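Local structure of NAD-dependent epimerase/dehydratase (Methylobacillus flagellatus KT, 3GPI) at residues L16-R21 / A192-L197; C70-E75 / K135-A140. The protein is of unknown function but belongs to the NAD-dependent epimerase/dehydratase family, whose Rossmann-type fold is consistent with binding an NAD-type cofactor. All coordinates share one frame; numbering follows the deposited sequence. Where two conformers were deposited one is given.

Interaction 1 (L16-R21 / A192-L197); sequences LELARR and AFIAYL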
ATOM      1  N   LEU A  16       0.179  -6.346  -8.810  1.00 15.82           N
ATOM      2  CA  LEU A  16      -0.342  -7.522  -9.485  1.00 16.40           C
ATOM      3  C   LEU A  16      -1.763  -7.836  -9.100  1.00 16.53           C
ATOM      4  O   LEU A  16      -2.588  -8.168  -9.955  1.00 16.62           O
ATOM      5  CB  LEU A  16       0.554  -8.743  -9.289  1.00 17.67           C
ATOM      6  CG  LEU A  16       1.878  -8.621 -10.030  1.00 20.22           C
ATOM      7  CD1 LEU A  16       2.936  -9.609  -9.520  1.00 23.04           C
ATOM      8  CD2 LEU A  16       1.560  -8.882 -11.512  1.00 23.70           C
ATOM      9  N   GLU A  17      -2.085  -7.682  -7.822  1.00 16.05           N
ATOM     10  CA  GLU A  17      -3.435  -7.924  -7.388  1.00 14.84           C
ATOM     11  C   GLU A  17      -4.387  -6.866  -7.925  1.00 14.55           C
ATOM     12  O   GLU A  17      -5.502  -7.186  -8.327  1.00 15.64           O
ATOM     13  CB  GLU A  17      -3.510  -8.017  -5.847  1.00 16.28           C
ATOM     14  CG  GLU A  17      -4.913  -8.168  -5.253  1.00 16.86           C
ATOM     15  CD  GLU A  17      -5.642  -9.448  -5.625  1.00 19.03           C
ATOM     16  OE1 GLU A  17      -4.998 -10.388  -6.165  1.00 22.70           O
ATOM     17  OE2 GLU A  17      -6.863  -9.497  -5.386  1.00 22.95           O
ATOM     18  N   LEU A  18      -3.912  -5.623  -7.979  1.00 14.66           N
ATOM     19  CA  LEU A  18      -4.694  -4.546  -8.573  1.00 14.86           C
ATOM     20  C   LEU A  18      -4.949  -4.850 -10.041  1.00 14.34           C
ATOM     21  O   LEU A  18      -6.066  -4.707 -10.537  1.00 14.45           O
ATOM     22  CB  LEU A  18      -3.937  -3.245  -8.402  1.00 14.45           C
ATOM     23  CG  LEU A  18      -4.644  -2.050  -9.066  1.00 13.24           C
ATOM     24  CD1 LEU A  18      -6.063  -1.851  -8.558  1.00 15.09           C
ATOM     25  CD2 LEU A  18      -3.801  -0.789  -8.821  1.00 14.96           C
ATOM     26  N   ALA A  19      -3.896  -5.256 -10.752  1.00 15.06           N
ATOM     27  CA  ALA A  19      -4.075  -5.555 -12.177  1.00 14.93           C
ATOM     28  C   ALA A  19      -5.122  -6.637 -12.372  1.00 15.42           C
ATOM     29  O   ALA A  19      -5.954  -6.541 -13.279  1.00 15.46           O
ATOM     30  CB  ALA A  19      -2.745  -5.964 -12.821  1.00 15.33           C
ATOM     31  N   ARG A  20      -5.084  -7.662 -11.535  1.00 15.95           N
ATOM     32  CA  ARG A  20      -6.018  -8.774 -11.675  1.00 17.67           C
ATOM     33  C   ARG A  20      -7.451  -8.298 -11.542  1.00 17.41           C
ATOM     34  O   ARG A  20      -8.330  -8.643 -12.338  1.00 18.06           O
ATOM     35  CB  ARG A  20      -5.682  -9.853 -10.632  1.00 19.21           C
ATOM     36  CG  ARG A  20      -6.507 -11.133 -10.733  1.00 22.65           C
ATOM     37  CD  ARG A  20      -6.302 -12.086  -9.516  1.00 23.49           C
ATOM     38  NE  ARG A  20      -6.878 -11.525  -8.280  1.00 23.78           N
ATOM     39  CZ  ARG A  20      -8.163 -11.598  -7.941  1.00 24.76           C
ATOM     40  NH1 ARG A  20      -9.030 -12.210  -8.750  1.00 26.62           N
ATOM     41  NH2 ARG A  20      -8.599 -11.071  -6.805  1.00 24.59           N
ATOM     42  N   ARG A  21      -7.696  -7.446 -10.543  1.00 16.24           N
ATOM     43  CA  ARG A  21      -9.037  -6.925 -10.297  1.00 16.43           C
ATOM     44  C   ARG A  21      -9.505  -6.015 -11.424  1.00 16.51           C
ATOM     45  O   ARG A  21     -10.634  -6.166 -11.917  1.00 17.55           O
ATOM     46  CB  ARG A  21      -9.074  -6.216  -8.935  1.00 17.37           C
ATOM     47  CG  ARG A  21      -8.946  -7.203  -7.771  1.00 18.93           C
ATOM     48  CD  ARG A  21      -8.753  -6.524  -6.391  1.00 21.53           C
ATOM     49  NE  ARG A  21      -8.691  -7.569  -5.364  1.00 21.50           N
ATOM     50  CZ  ARG A  21      -9.738  -8.094  -4.738  1.00 20.92           C
ATOM     51  NH1 ARG A  21     -10.970  -7.592  -4.888  1.00 20.97           N
ATOM     52  NH2 ARG A  21      -9.517  -9.074  -3.885  1.00 23.03           N
ATOM     53  N   ALA A 192      -8.177  -3.573  -3.848  1.00 12.06           N
ATOM     54  CA  ALA A 192      -9.603  -3.382  -4.124  1.00 12.15           C
ATOM     55  C   ALA A 192     -10.023  -1.950  -3.837  1.00 12.29           C
ATOM     56  O   ALA A 192     -10.902  -1.419  -4.505  1.00 13.56           O
ATOM     57  CB  ALA A 192     -10.447  -4.351  -3.319  1.00 13.34           C
ATOM     58  N   PHE A 193      -9.406  -1.281  -2.866  1.00 12.33           N
ATOM     59  CA  PHE A 193      -9.767   0.121  -2.620  1.00 11.63           C
ATOM     60  C   PHE A 193      -9.316   0.981  -3.796  1.00 11.97           C
ATOM     61  O   PHE A 193     -10.056   1.875  -4.261  1.00 12.28           O
ATOM     62  CB  PHE A 193      -9.125   0.614  -1.315  1.00 11.50           C
ATOM     63  CG  PHE A 193      -9.426   2.069  -1.011  1.00 12.46           C
ATOM     64  CD1 PHE A 193     -10.718   2.505  -0.890  1.00 14.34           C
ATOM     65  CD2 PHE A 193      -8.392   2.969  -0.806  1.00 14.22           C
ATOM     66  CE1 PHE A 193     -11.008   3.827  -0.596  1.00 14.17           C
ATOM     67  CE2 PHE A 193      -8.655   4.314  -0.523  1.00 13.76           C
ATOM     68  CZ  PHE A 193      -9.962   4.731  -0.418  1.00 14.11           C
ATOM     69  N   ILE A 194      -8.123   0.746  -4.316  1.00 11.89           N
ATOM     70  CA  ILE A 194      -7.708   1.501  -5.511  1.00 12.38           C
ATOM     71  C   ILE A 194      -8.625   1.218  -6.701  1.00 12.84           C
ATOM     72  O   ILE A 194      -9.055   2.149  -7.396  1.00 13.33           O
ATOM     73  CB  ILE A 194      -6.271   1.198  -5.913  1.00 13.61           C
ATOM     74  CG1 ILE A 194      -5.330   1.587  -4.771  1.00 14.60           C
ATOM     75  CG2 ILE A 194      -5.920   1.913  -7.216  1.00 13.37           C
ATOM     76  CD1 ILE A 194      -3.917   1.100  -4.964  1.00 16.04           C
ATOM     77  N   ALA A 195      -9.012  -0.045  -6.899  1.00 12.87           N
ATOM     78  CA  ALA A 195      -9.969  -0.355  -7.975  1.00 13.77           C
ATOM     79  C   ALA A 195     -11.283   0.321  -7.741  1.00 13.13           C
ATOM     80  O   ALA A 195     -11.908   0.806  -8.710  1.00 13.73           O
ATOM     81  CB  ALA A 195     -10.174  -1.863  -8.123  1.00 13.01           C
ATOM     82  N   TYR A 196     -11.715   0.390  -6.486  1.00 12.72           N
ATOM     83  CA  TYR A 196     -12.968   1.073  -6.167  1.00 12.91           C
ATOM     84  C   TYR A 196     -12.861   2.563  -6.505  1.00 13.34           C
ATOM     85  O   TYR A 196     -13.797   3.146  -7.127  1.00 14.47           O
ATOM     86  CB  TYR A 196     -13.317   0.865  -4.696  1.00 13.02           C
ATOM     87  CG  TYR A 196     -14.501   1.630  -4.184  1.00 14.17           C
ATOM     88  CD1 TYR A 196     -15.792   1.182  -4.460  1.00 18.04           C
ATOM     89  CD2 TYR A 196     -14.333   2.757  -3.370  1.00 16.22           C
ATOM     90  CE1 TYR A 196     -16.873   1.840  -3.962  1.00 17.85           C
ATOM     91  CE2 TYR A 196     -15.451   3.453  -2.876  1.00 16.05           C
ATOM     92  CZ  TYR A 196     -16.703   2.963  -3.179  1.00 16.49           C
ATOM     93  OH  TYR A 196     -17.817   3.636  -2.688  1.00 19.40           O
ATOM     94  N   LEU A 197     -11.736   3.177  -6.182  1.00 13.33           N
ATOM     95  CA  LEU A 197     -11.599   4.615  -6.474  1.00 13.67           C
ATOM     96  C   LEU A 197     -11.565   4.824  -7.978  1.00 15.17           C
ATOM     97  O   LEU A 197     -12.035   5.834  -8.473  1.00 16.21           O
ATOM     98  CB  LEU A 197     -10.337   5.197  -5.835  1.00 14.16           C
ATOM     99  CG  LEU A 197     -10.350   5.224  -4.314  1.00 14.57           C
ATOM    100  CD1 LEU A 197      -9.031   5.802  -3.848  1.00 17.28           C
ATOM    101  CD2 LEU A 197     -11.544   6.034  -3.769  1.00 15.32           C
TER
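Leu18 packs against Ile194 and Ala195 where two helix segments, 16-21 and 192-197, run in broadly the same direction at 45°. Their axes approach to 9.2 Å. Helix 13-24 is the first helix of the Rossmann fold and follows strand 6-9. Its partner, helix 187-201, packs beside it.

Leu18 makes the apolar part of the contact. With CG trans to the backbone N (chi1 177°), it sends both methyls across. CD2 meets CG2 of Ile194 at 3.8 Å, and the two side chains cross at about a right angle. The other methyl, CD1, lies 3.8 Å from the backbone N of Ala195 and also touches that residue's CB. Leu18 rests on Ile8 of strand 6-9, and Ile194 on Leu152 and Phe154 of strand 149-158, so this layer faces the central sheet.

Arg21 makes the polar-sided part of the contact. Its chain is extended from CG to NE and passes along Ala192. CB of Ala192 sits over one face of the Arg21 guanidinium, 3.6 Å from NH1. One turn earlier on the same helix, Glu17 holds the arginine in place. Glu17 OE2 accepts from Arg21 NE at 2.7 Å, a bent bond (135°) on the anti side of the carboxylate. Arg20 grips the same carboxylate side-on: NH2 reaches OE2 at 2.7 Å on the syn side, nearly straight, and NE goes to OE1.

OE2 thus accepts two N-H donors from one face of its plane. The two arginines would probably offset the nearby Asp188 carboxylate and keep Glu17 charged. Arg187 and Asp188 add only long, weak ion pairs, to Glu17 and Arg21. Between segments 16-21 and 192-197 the contact is van der Waals: the salt-bridge network fixes the guanidinium, which offers a flat face to a methyl.

Interaction 2 (C70-E75 / K135-A140); sequences CVAASE and KRMLEA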
ATOM      1  N   CYS A  70       3.246   2.653  -7.945  1.00 18.39           N
ATOM      2  CA  CYS A  70       3.546   1.825  -6.771  1.00 21.81           C
ATOM      3  C   CYS A  70       5.048   1.769  -6.465  1.00 23.59           C
ATOM      4  O   CYS A  70       5.413   1.262  -5.400  1.00 24.62           O
ATOM      5  CB  CYS A  70       3.093   0.405  -7.042  1.00 22.83           C
ATOM      6  SG  CYS A  70       1.398   0.223  -7.562  1.00 26.29           S
ATOM      7  N   VAL A  71       5.896   2.316  -7.344  1.00 24.20           N
ATOM      8  CA  VAL A  71       7.359   2.108  -7.228  1.00 24.85           C
ATOM      9  C   VAL A  71       7.946   2.708  -5.932  1.00 24.81           C
ATOM     10  O   VAL A  71       8.742   2.049  -5.266  1.00 25.47           O
ATOM     11  CB  VAL A  71       8.107   2.617  -8.486  1.00 25.25           C
ATOM     12  CG1 VAL A  71       9.649   2.501  -8.325  1.00 26.06           C
ATOM     13  CG2 VAL A  71       7.605   1.871  -9.731  1.00 25.41           C
ATOM     14  N   ALA A  72       7.520   3.913  -5.559  1.00 24.11           N
ATOM     15  CA  ALA A  72       8.072   4.588  -4.370  1.00 23.99           C
ATOM     16  C   ALA A  72       7.732   3.761  -3.137  1.00 25.07           C
ATOM     17  O   ALA A  72       8.583   3.563  -2.252  1.00 25.20           O
ATOM     18  CB  ALA A  72       7.557   6.047  -4.268  1.00 24.82           C
ATOM     19  N   ALA A  73       6.514   3.222  -3.088  1.00 25.08           N
ATOM     20  CA  ALA A  73       6.143   2.337  -1.972  1.00 25.94           C
ATOM     21  C   ALA A  73       7.028   1.081  -1.857  1.00 27.06           C
ATOM     22  O   ALA A  73       7.447   0.719  -0.744  1.00 26.77           O
ATOM     23  CB  ALA A  73       4.651   1.974  -2.039  1.00 25.38           C
ATOM     24  N   SER A  74       7.322   0.434  -2.986  1.00 28.21           N
ATOM     25  CA  SER A  74       8.261  -0.704  -3.014  1.00 30.09           C
ATOM     26  C   SER A  74       9.667  -0.290  -2.611  1.00 30.42           C
ATOM     27  O   SER A  74      10.353  -1.051  -1.924  1.00 31.48           O
ATOM     28  CB  SER A  74       8.305  -1.346  -4.393  1.00 29.75           C
ATOM     29  OG  SER A  74       7.040  -1.890  -4.706  1.00 34.26           O
ATOM     30  N   GLU A  75      10.076   0.904  -3.045  1.00 30.51           N
ATOM     31  CA  GLU A  75      11.367   1.509  -2.681  1.00 31.95           C
ATOM     32  C   GLU A  75      11.430   1.798  -1.172  1.00 32.25           C
ATOM     33  O   GLU A  75      12.439   1.523  -0.525  1.00 32.92           O
ATOM     34  CB  GLU A  75      11.633   2.805  -3.496  1.00 31.61           C
ATOM     35  CG  GLU A  75      12.080   2.593  -4.980  1.00 32.55           C
ATOM     36  CD  GLU A  75      11.946   3.847  -5.880  1.00 34.50           C
ATOM     37  OE1 GLU A  75      11.290   4.854  -5.509  1.00 36.26           O
ATOM     38  OE2 GLU A  75      12.486   3.827  -7.006  1.00 35.35           O
ATOM     39  N   LYS A 135      11.078  11.180   4.448  1.00 18.35           N
ATOM     40  CA  LYS A 135      11.370  12.453   3.800  1.00 19.15           C
ATOM     41  C   LYS A 135      11.308  12.280   2.273  1.00 19.30           C
ATOM     42  O   LYS A 135      10.758  13.132   1.574  1.00 20.32           O
ATOM     43  CB  LYS A 135      12.715  12.995   4.282  1.00 19.27           C
ATOM     44  CG  LYS A 135      12.671  13.503   5.726  1.00 22.46           C
ATOM     45  CD  LYS A 135      14.061  13.850   6.201  1.00 27.48           C
ATOM     46  CE  LYS A 135      14.006  14.539   7.569  1.00 30.24           C
ATOM     47  NZ  LYS A 135      15.369  14.485   8.211  1.00 33.59           N
ATOM     48  N   ARG A 136      11.888  11.185   1.782  1.00 19.89           N
ATOM     49  CA  ARG A 136      11.880  10.865   0.354  1.00 18.99           C
ATOM     50  C   ARG A 136      10.443  10.662  -0.116  1.00 18.93           C
ATOM     51  O   ARG A 136      10.082  11.034  -1.228  1.00 19.83           O
ATOM     52  CB  ARG A 136      12.709   9.598   0.071  1.00 19.40           C
ATOM     53  CG  ARG A 136      14.252   9.843   0.066  1.00 20.30           C
ATOM     54  CD  ARG A 136      14.998   8.541  -0.168  1.00 24.06           C
ATOM     55  NE  ARG A 136      15.050   7.682   1.027  1.00 28.49           N
ATOM     56  CZ  ARG A 136      15.537   6.438   1.053  1.00 31.38           C
ATOM     57  NH1 ARG A 136      15.559   5.752   2.199  1.00 31.04           N
ATOM     58  NH2 ARG A 136      16.036   5.877  -0.055  1.00 33.80           N
ATOM     59  N   MET A 137       9.611  10.063   0.732  1.00 18.90           N
ATOM     60  CA  MET A 137       8.241   9.842   0.352  1.00 18.56           C
ATOM     61  C   MET A 137       7.424  11.119   0.273  1.00 17.62           C
ATOM     62  O   MET A 137       6.664  11.338  -0.680  1.00 18.25           O
ATOM     63  CB  MET A 137       7.601   8.887   1.350  1.00 19.41           C
ATOM     64  CG  MET A 137       6.277   8.348   0.880  1.00 19.62           C
ATOM     65  SD  MET A 137       6.187   7.523  -0.784  1.00 16.95           S
ATOM     66  CE  MET A 137       6.713   5.951  -0.408  1.00 21.43           C
ATOM     67  N   LEU A 138       7.608  11.999   1.255  1.00 18.36           N
ATOM     68  CA  LEU A 138       6.944  13.294   1.171  1.00 17.58           C
ATOM     69  C   LEU A 138       7.456  14.120  -0.039  1.00 19.26           C
ATOM     70  O   LEU A 138       6.674  14.858  -0.632  1.00 20.59           O
ATOM     71  CB  LEU A 138       7.036  14.091   2.490  1.00 18.62           C
ATOM     72  CG  LEU A 138       6.291  13.496   3.681  1.00 17.19           C
ATOM     73  CD1 LEU A 138       6.650  14.343   4.947  1.00 22.08           C
ATOM     74  CD2 LEU A 138       4.768  13.413   3.470  1.00 20.21           C
ATOM     75  N   GLU A 139       8.736  13.971  -0.402  1.00 20.05           N
ATOM     76  CA  GLU A 139       9.277  14.655  -1.575  0.50 21.15           C
ATOM     77  C   GLU A 139       8.621  14.138  -2.865  1.00 21.91           C
ATOM     78  O   GLU A 139       8.303  14.942  -3.761  1.00 23.59           O
ATOM     79  CB  GLU A 139      10.791  14.490  -1.626  0.50 21.31           C
ATOM     80  CG  GLU A 139      11.426  14.997  -2.898  0.50 22.78           C
ATOM     81  CD  GLU A 139      12.911  15.095  -2.774  0.50 23.20           C
ATOM     82  OE1 GLU A 139      13.573  14.046  -2.621  0.50 22.42           O
ATOM     83  OE2 GLU A 139      13.411  16.241  -2.834  0.50 26.02           O
ATOM     84  N   ALA A 140       8.415  12.819  -2.957  1.00 21.81           N
ATOM     85  CA  ALA A 140       7.726  12.220  -4.113  1.00 22.27           C
ATOM     86  C   ALA A 140       6.265  12.685  -4.161  1.00 22.69           C
ATOM     87  O   ALA A 140       5.755  13.004  -5.251  1.00 24.27           O
ATOM     88  CB  ALA A 140       7.840  10.694  -4.107  1.00 22.25           C
TER
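Met137 reaches Ala72 through a bent chain. Its CG is anti to the backbone N (chi1 -167°), and the next two torsions, chi2 54° and chi3 83°, fold the thioether so that CE turns toward helix 71-76. In the Rossmann fold of this family, that short helix follows strand 66-69, and Met137 belongs to helix 132-143. The contact therefore joins two helices on one side of the central sheet.

The backbones come closest at Ala72 and Met137, whose CA atoms are 7.1 Å apart. A single long side chain bridges this gap. The CB of Ala72 points toward helix 132-143 and meets the sulfur and the terminal methyl: SD and CE of Met137 each lie 4.0 Å from CB of Ala72. The sulfur and its methyl thus lie alongside the alanine methyl. The same CE also sits against the helix backbone, 3.8 Å from the N of Ala73. Ala73 turns its own methyl away from Met137, leaving its backbone to meet CE.

The sheet supplies the floor. Phe106 of strand 103-109 touches both Ala72 and Met137, and Ser108 of that strand also touches Met137. Val112, in a loop, packs on Met137 as well. The neighbouring Arg136 makes hydrogen bonds to the backbone O of Leu83 and of Phe132 and a cation-pi contact with the Phe132 ring. Tyr85 touches both Arg136 and Glu75, one residue from each helix.

Ala72 and Met137 are both buried. The packing is methyl to methyl and methyl to backbone, with the small alanine giving the long methionine room to lie close to the helix backbone. The closest approach between the segments is Met137 CE to the carbonyl O of Ala72, 3.5 Å.

How the interactions relate
From the N terminus, the chain forms strand 6-9 and then helix 13-24, the first partner of interaction 1. It passes through strand 66-69 into helix 71-76, which opens interaction 2. Interaction 2 closes when helix 132-143 arrives, after strand 103-109. The chain continues through strands 149-158 and 181-186 to helix 187-201, which closes interaction 1. The smaller loop is therefore nested inside the larger. The two contacts lie on opposite sides of the central sheet. The centres of interaction 1 and interaction 2 are 20 Å apart, and the two do not touch. Each ties together helices far apart in the sequence of this Rossmann fold.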